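PDB 2QGO: putative Fe-S biosynthesis protein, which probably takes part in the biosynthesis of iron-sulphur clusters. Local coordinates for residues 4-18 with 87-99. Numbering follows the deposited sequence.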
loop_
_atom_site.group_PDB
_atom_site.type_symbol
_atom_site.label_atom_id
_atom_site.label_comp_id
_atom_site.label_asym_id
_atom_site.label_seq_id
_atom_site.Cartn_x
_atom_site.Cartn_y
_atom_site.Cartn_z
ATOM N N LEU A 4 -9.733 -10.249 3.082
ATOM C CA LEU A 4 -9.397 -8.881 2.580
ATOM C C LEU A 4 -9.434 -8.844 1.066
ATOM O O LEU A 4 -8.866 -9.706 0.399
ATOM C CB LEU A 4 -7.980 -8.462 2.992
ATOM C CG LEU A 4 -7.464 -8.367 4.422
ATOM C CD1 LEU A 4 -8.267 -7.353 5.204
ATOM C CD2 LEU A 4 -7.530 -9.735 5.062
ATOM N N ASN A 5 -10.093 -7.841 0.514
ATOM C CA ASN A 5 -10.115 -7.705 -0.928
ATOM C C ASN A 5 -10.051 -6.215 -1.217
ATOM O O ASN A 5 -10.432 -5.387 -0.380
ATOM C CB ASN A 5 -11.369 -8.342 -1.535
ATOM C CG ASN A 5 -12.611 -7.542 -1.267
ATOM O OD1 ASN A 5 -13.191 -7.609 -0.178
ATOM N ND2 ASN A 5 -13.025 -6.755 -2.257
ATOM N N ILE A 6 -9.553 -5.867 -2.392
ATOM C CA ILE A 6 -9.419 -4.466 -2.739
ATOM C C ILE A 6 -9.615 -4.231 -4.220
ATOM O O ILE A 6 -9.362 -5.111 -5.037
ATOM C CB ILE A 6 -8.012 -3.947 -2.334
ATOM C CG1 ILE A 6 -7.955 -2.423 -2.439
ATOM C CG2 ILE A 6 -6.938 -4.572 -3.239
ATOM C CD1 ILE A 6 -6.655 -1.826 -1.904
ATOM N N LYS A 7 -10.062 -3.034 -4.561
ATOM C CA LYS A 7 -10.256 -2.666 -5.959
ATOM C C LYS A 7 -9.630 -1.292 -6.166
ATOM O O LYS A 7 -9.697 -0.435 -5.276
ATOM C CB LYS A 7 -11.753 -2.625 -6.317
ATOM C CG LYS A 7 -12.003 -2.403 -7.806
ATOM C CD LYS A 7 -13.425 -2.771 -8.215
ATOM C CE LYS A 7 -13.546 -2.905 -9.745
ATOM N NZ LYS A 7 -14.928 -3.310 -10.169
ATOM N N PHE A 8 -9.001 -1.095 -7.323
ATOM C CA PHE A 8 -8.376 0.185 -7.652
ATOM C C PHE A 8 -9.194 0.837 -8.762
ATOM O O PHE A 8 -9.426 0.222 -9.804
ATOM C CB PHE A 8 -6.945 -0.001 -8.166
ATOM C CG PHE A 8 -6.025 -0.707 -7.207
ATOM C CD1 PHE A 8 -6.039 -2.094 -7.101
ATOM C CD2 PHE A 8 -5.129 0.014 -6.420
ATOM C CE1 PHE A 8 -5.170 -2.759 -6.224
ATOM C CE2 PHE A 8 -4.252 -0.641 -5.538
ATOM C CZ PHE A 8 -4.277 -2.029 -5.446
ATOM N N THR A 9 -9.629 2.075 -8.548
ATOM C CA THR A 9 -10.404 2.776 -9.566
ATOM C C THR A 9 -9.518 3.040 -10.788
ATOM O O THR A 9 -8.299 2.851 -10.734
ATOM C CB THR A 9 -10.937 4.133 -9.043
ATOM O OG1 THR A 9 -9.840 5.031 -8.817
ATOM C CG2 THR A 9 -11.706 3.936 -7.747
ATOM N N ASP A 10 -10.126 3.476 -11.886
ATOM C CA ASP A 10 -9.358 3.759 -13.089
ATOM C C ASP A 10 -8.281 4.808 -12.840
ATOM O O ASP A 10 -7.158 4.683 -13.326
ATOM C CB ASP A 10 -10.275 4.226 -14.230
ATOM C CG ASP A 10 -11.141 3.102 -14.781
ATOM O OD1 ASP A 10 -10.655 1.945 -14.849
ATOM O OD2 ASP A 10 -12.303 3.374 -15.160
ATOM N N ASN A 11 -8.625 5.844 -12.087
ATOM C CA ASN A 11 -7.676 6.911 -11.791
ATOM C C ASN A 11 -6.531 6.432 -10.902
ATOM O O ASN A 11 -5.400 6.901 -11.040
ATOM C CB ASN A 11 -8.407 8.098 -11.155
ATOM C CG ASN A 11 -9.380 8.766 -12.121
ATOM O OD1 ASN A 11 -9.535 8.330 -13.263
ATOM N ND2 ASN A 11 -10.040 9.824 -11.667
ATOM N N ALA A 12 -6.814 5.501 -9.991
ATOM C CA ALA A 12 -5.771 4.966 -9.124
ATOM C C ALA A 12 -4.825 4.117 -9.977
ATOM O O ALA A 12 -3.603 4.217 -9.857
ATOM C CB ALA A 12 -6.379 4.121 -8.010
ATOM N N VAL A 13 -5.401 3.286 -10.846
ATOM C CA VAL A 13 -4.610 2.431 -11.728
ATOM C C VAL A 13 -3.708 3.273 -12.639
ATOM O O VAL A 13 -2.516 2.992 -12.785
ATOM C CB VAL A 13 -5.522 1.542 -12.611
ATOM C CG1 VAL A 13 -4.713 0.921 -13.749
ATOM C CG2 VAL A 13 -6.159 0.457 -11.762
ATOM N N ASP A 14 -4.283 4.301 -13.255
ATOM C CA ASP A 14 -3.509 5.175 -14.132
ATOM C C ASP A 14 -2.349 5.786 -13.368
ATOM O O ASP A 14 -1.215 5.797 -13.845
ATOM C CB ASP A 14 -4.374 6.299 -14.691
ATOM C CG ASP A 14 -5.251 5.841 -15.826
ATOM O OD1 ASP A 14 -5.026 4.723 -16.352
ATOM O OD2 ASP A 14 -6.166 6.607 -16.200
ATOM N N TYR A 15 -2.642 6.288 -12.174
ATOM C CA TYR A 15 -1.616 6.905 -11.348
ATOM C C TYR A 15 -0.488 5.913 -11.023
ATOM O O TYR A 15 0.688 6.205 -11.237
ATOM C CB TYR A 15 -2.244 7.450 -10.060
ATOM C CG TYR A 15 -1.239 8.040 -9.098
ATOM C CD1 TYR A 15 -0.605 9.249 -9.368
ATOM C CD2 TYR A 15 -0.891 7.361 -7.931
ATOM C CE1 TYR A 15 0.364 9.772 -8.491
ATOM C CE2 TYR A 15 0.069 7.866 -7.054
ATOM C CZ TYR A 15 0.695 9.073 -7.340
ATOM O OH TYR A 15 1.659 9.549 -6.478
ATOM N N LEU A 16 -0.848 4.744 -10.506
ATOM C CA LEU A 16 0.161 3.741 -10.172
ATOM C C LEU A 16 1.036 3.461 -11.391
ATOM O O LEU A 16 2.238 3.221 -11.260
ATOM C CB LEU A 16 -0.510 2.457 -9.676
ATOM C CG LEU A 16 -1.314 2.651 -8.378
ATOM C CD1 LEU A 16 -2.045 1.370 -8.001
ATOM C CD2 LEU A 16 -0.382 3.074 -7.263
ATOM N N LYS A 17 0.417 3.502 -12.571
ATOM C CA LYS A 17 1.118 3.292 -13.834
ATOM C C LYS A 17 2.088 4.441 -14.131
ATOM O O LYS A 17 3.230 4.203 -14.528
ATOM C CB LYS A 17 0.119 3.173 -14.984
ATOM C CG LYS A 17 -0.394 1.770 -15.246
ATOM C CD LYS A 17 -1.509 1.788 -16.307
ATOM C CE LYS A 17 -2.021 0.390 -16.589
ATOM N NZ LYS A 17 -3.297 0.365 -17.389
ATOM N N ARG A 18 1.630 5.682 -13.957
ATOM C CA ARG A 18 2.484 6.850 -14.196
ATOM C C ARG A 18 3.696 6.802 -13.278
ATOM O O ARG A 18 4.739 7.371 -13.582
ATOM C CB ARG A 18 1.735 8.156 -13.913
ATOM C CG ARG A 18 0.523 8.408 -14.786
ATOM C CD ARG A 18 -0.043 9.809 -14.529
ATOM N NE ARG A 18 -1.502 9.803 -14.488
ATOM C CZ ARG A 18 -2.218 9.908 -13.374
ATOM N NH1 ARG A 18 -1.618 10.037 -12.202
ATOM N NH2 ARG A 18 -3.540 9.874 -13.424
ATOM N N ASN A 87 -13.858 -4.948 1.705
ATOM C CA ASN A 87 -14.124 -4.398 0.376
ATOM C C ASN A 87 -13.482 -3.026 0.201
ATOM O O ASN A 87 -14.166 -2.022 -0.008
ATOM C CB ASN A 87 -15.636 -4.306 0.139
ATOM C CG ASN A 87 -16.323 -5.657 0.239
ATOM O OD1 ASN A 87 -17.341 -5.804 0.924
ATOM N ND2 ASN A 87 -15.769 -6.651 -0.441
ATOM N N MET A 88 -12.156 -2.991 0.275
ATOM C CA MET A 88 -11.430 -1.744 0.129
ATOM C C MET A 88 -11.350 -1.247 -1.303
ATOM O O MET A 88 -11.350 -2.016 -2.260
ATOM C CB MET A 88 -10.014 -1.876 0.688
ATOM C CG MET A 88 -9.969 -2.084 2.190
ATOM S SD MET A 88 -8.286 -2.282 2.814
ATOM C CE MET A 88 -7.993 -3.975 2.339
ATOM N N VAL A 89 -11.283 0.067 -1.422
ATOM C CA VAL A 89 -11.175 0.725 -2.699
ATOM C C VAL A 89 -10.062 1.760 -2.594
ATOM O O VAL A 89 -10.011 2.532 -1.634
ATOM C CB VAL A 89 -12.490 1.447 -3.073
ATOM C CG1 VAL A 89 -12.274 2.320 -4.305
ATOM C CG2 VAL A 89 -13.597 0.427 -3.332
ATOM N N MET A 90 -9.152 1.749 -3.561
ATOM C CA MET A 90 -8.078 2.734 -3.594
ATOM C C MET A 90 -8.422 3.662 -4.760
ATOM O O MET A 90 -8.649 3.218 -5.878
ATOM C CB MET A 90 -6.712 2.070 -3.824
ATOM C CG MET A 90 -5.511 3.031 -3.689
ATOM S SD MET A 90 -5.153 3.555 -1.973
ATOM C CE MET A 90 -4.229 2.081 -1.356
ATOM N N ASP A 91 -8.480 4.956 -4.486
ATOM C CA ASP A 91 -8.806 5.933 -5.516
ATOM C C ASP A 91 -7.726 7.007 -5.577
ATOM O O ASP A 91 -6.849 7.066 -4.715
ATOM C CB ASP A 91 -10.169 6.556 -5.210
ATOM C CG ASP A 91 -10.653 7.474 -6.307
ATOM O OD1 ASP A 91 -10.318 7.237 -7.487
ATOM O OD2 ASP A 91 -11.392 8.432 -5.990
ATOM N N TYR A 92 -7.787 7.842 -6.606
ATOM C CA TYR A 92 -6.825 8.917 -6.780
ATOM C C TYR A 92 -7.544 10.154 -7.309
ATOM O O TYR A 92 -8.216 10.089 -8.330
ATOM C CB TYR A 92 -5.725 8.514 -7.776
ATOM C CG TYR A 92 -4.611 9.539 -7.863
ATOM C CD1 TYR A 92 -3.635 9.613 -6.875
ATOM C CD2 TYR A 92 -4.584 10.491 -8.884
ATOM C CE1 TYR A 92 -2.655 10.616 -6.890
ATOM C CE2 TYR A 92 -3.604 11.505 -8.908
ATOM C CZ TYR A 92 -2.646 11.558 -7.907
ATOM O OH TYR A 92 -1.686 12.549 -7.904
ATOM N N ASN A 93 -7.412 11.272 -6.606
ATOM C CA ASN A 93 -8.037 12.532 -7.024
ATOM C C ASN A 93 -7.544 13.644 -6.108
ATOM O O ASN A 93 -7.124 13.383 -4.983
ATOM C CB ASN A 93 -9.579 12.425 -6.998
ATOM C CG ASN A 93 -10.135 12.143 -5.616
ATOM O OD1 ASN A 93 -10.416 13.063 -4.838
ATOM N ND2 ASN A 93 -10.300 10.859 -5.300
ATOM N N ALA A 94 -7.574 14.884 -6.585
ATOM C CA ALA A 94 -7.082 15.990 -5.769
ATOM C C ALA A 94 -5.585 15.773 -5.498
ATOM O O ALA A 94 -5.059 16.205 -4.467
ATOM C CB ALA A 94 -7.847 16.044 -4.452
ATOM N N GLY A 95 -4.919 15.085 -6.424
ATOM C CA GLY A 95 -3.499 14.808 -6.295
ATOM C C GLY A 95 -3.098 13.831 -5.203
ATOM O O GLY A 95 -1.930 13.790 -4.809
ATOM N N SER A 96 -4.035 13.031 -4.708
ATOM C CA SER A 96 -3.684 12.086 -3.656
ATOM C C SER A 96 -4.361 10.721 -3.743
ATOM O O SER A 96 -5.470 10.587 -4.253
ATOM C CB SER A 96 -3.980 12.711 -2.293
ATOM O OG SER A 96 -5.315 13.206 -2.249
ATOM N N LEU A 97 -3.664 9.704 -3.246
ATOM C CA LEU A 97 -4.199 8.348 -3.208
ATOM C C LEU A 97 -5.079 8.305 -1.971
ATOM O O LEU A 97 -4.691 8.808 -0.922
ATOM C CB LEU A 97 -3.078 7.317 -3.050
ATOM C CG LEU A 97 -2.427 6.688 -4.285
ATOM C CD1 LEU A 97 -1.323 5.741 -3.834
ATOM C CD2 LEU A 97 -3.475 5.933 -5.104
ATOM N N SER A 98 -6.260 7.718 -2.089
ATOM C CA SER A 98 -7.161 7.623 -0.954
ATOM C C SER A 98 -7.653 6.187 -0.812
ATOM O O SER A 98 -7.989 5.535 -1.803
ATOM C CB SER A 98 -8.354 8.552 -1.149
ATOM O OG SER A 98 -9.152 8.108 -2.234
ATOM N N LEU A 99 -7.690 5.704 0.424
ATOM C CA LEU A 99 -8.137 4.353 0.719
ATOM C C LEU A 99 -9.430 4.388 1.527
ATOM O O LEU A 99 -9.556 5.159 2.476
ATOM C CB LEU A 99 -7.064 3.604 1.506
ATOM C CG LEU A 99 -7.429 2.178 1.930
ATOM C CD1 LEU A 99 -7.459 1.255 0.702
ATOM C CD2 LEU A 99 -6.425 1.687 2.953
#
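T9 OG1 is gripped by two bonds: it donates to D91 OD1 at 2.6 Å, meeting the anti side of the carboxylate 24° out of its plane, and from the N-cap position of helix 10-18 accepts the capping bond of A12 N (3.3 Å). D91 OD1 also takes a weak bond from Y92 N of its own strand, which steadies the carboxylate that T9 meets. T9 N donates to M90 O (3.1 Å). It continues the parallel pairing of strand 6-8, an outermost strand of the mixed sheet, with 88-93, where K7 N donates to M88 O and K7 O receives M90 N at 2.8 Å. I6, F8, M88 and M90 share one face; F8 CD2 lies 3.7 Å from M90 CB. The helix then crosses over strand 88-93, and A12 CB packs against M90 O. The Y15 and Y92 rings form an offset stack, centroids 3.9 Å apart and planes at 9°. With CG of Y15 anti to its N (chi1 177°), the ring reaches Y92 while CE2 touches L97 CG. Replacing Y92 by an alanine would probably leave one face of Y15 without its stacking partner and weaken the helix's hold on the hairpin 88-99.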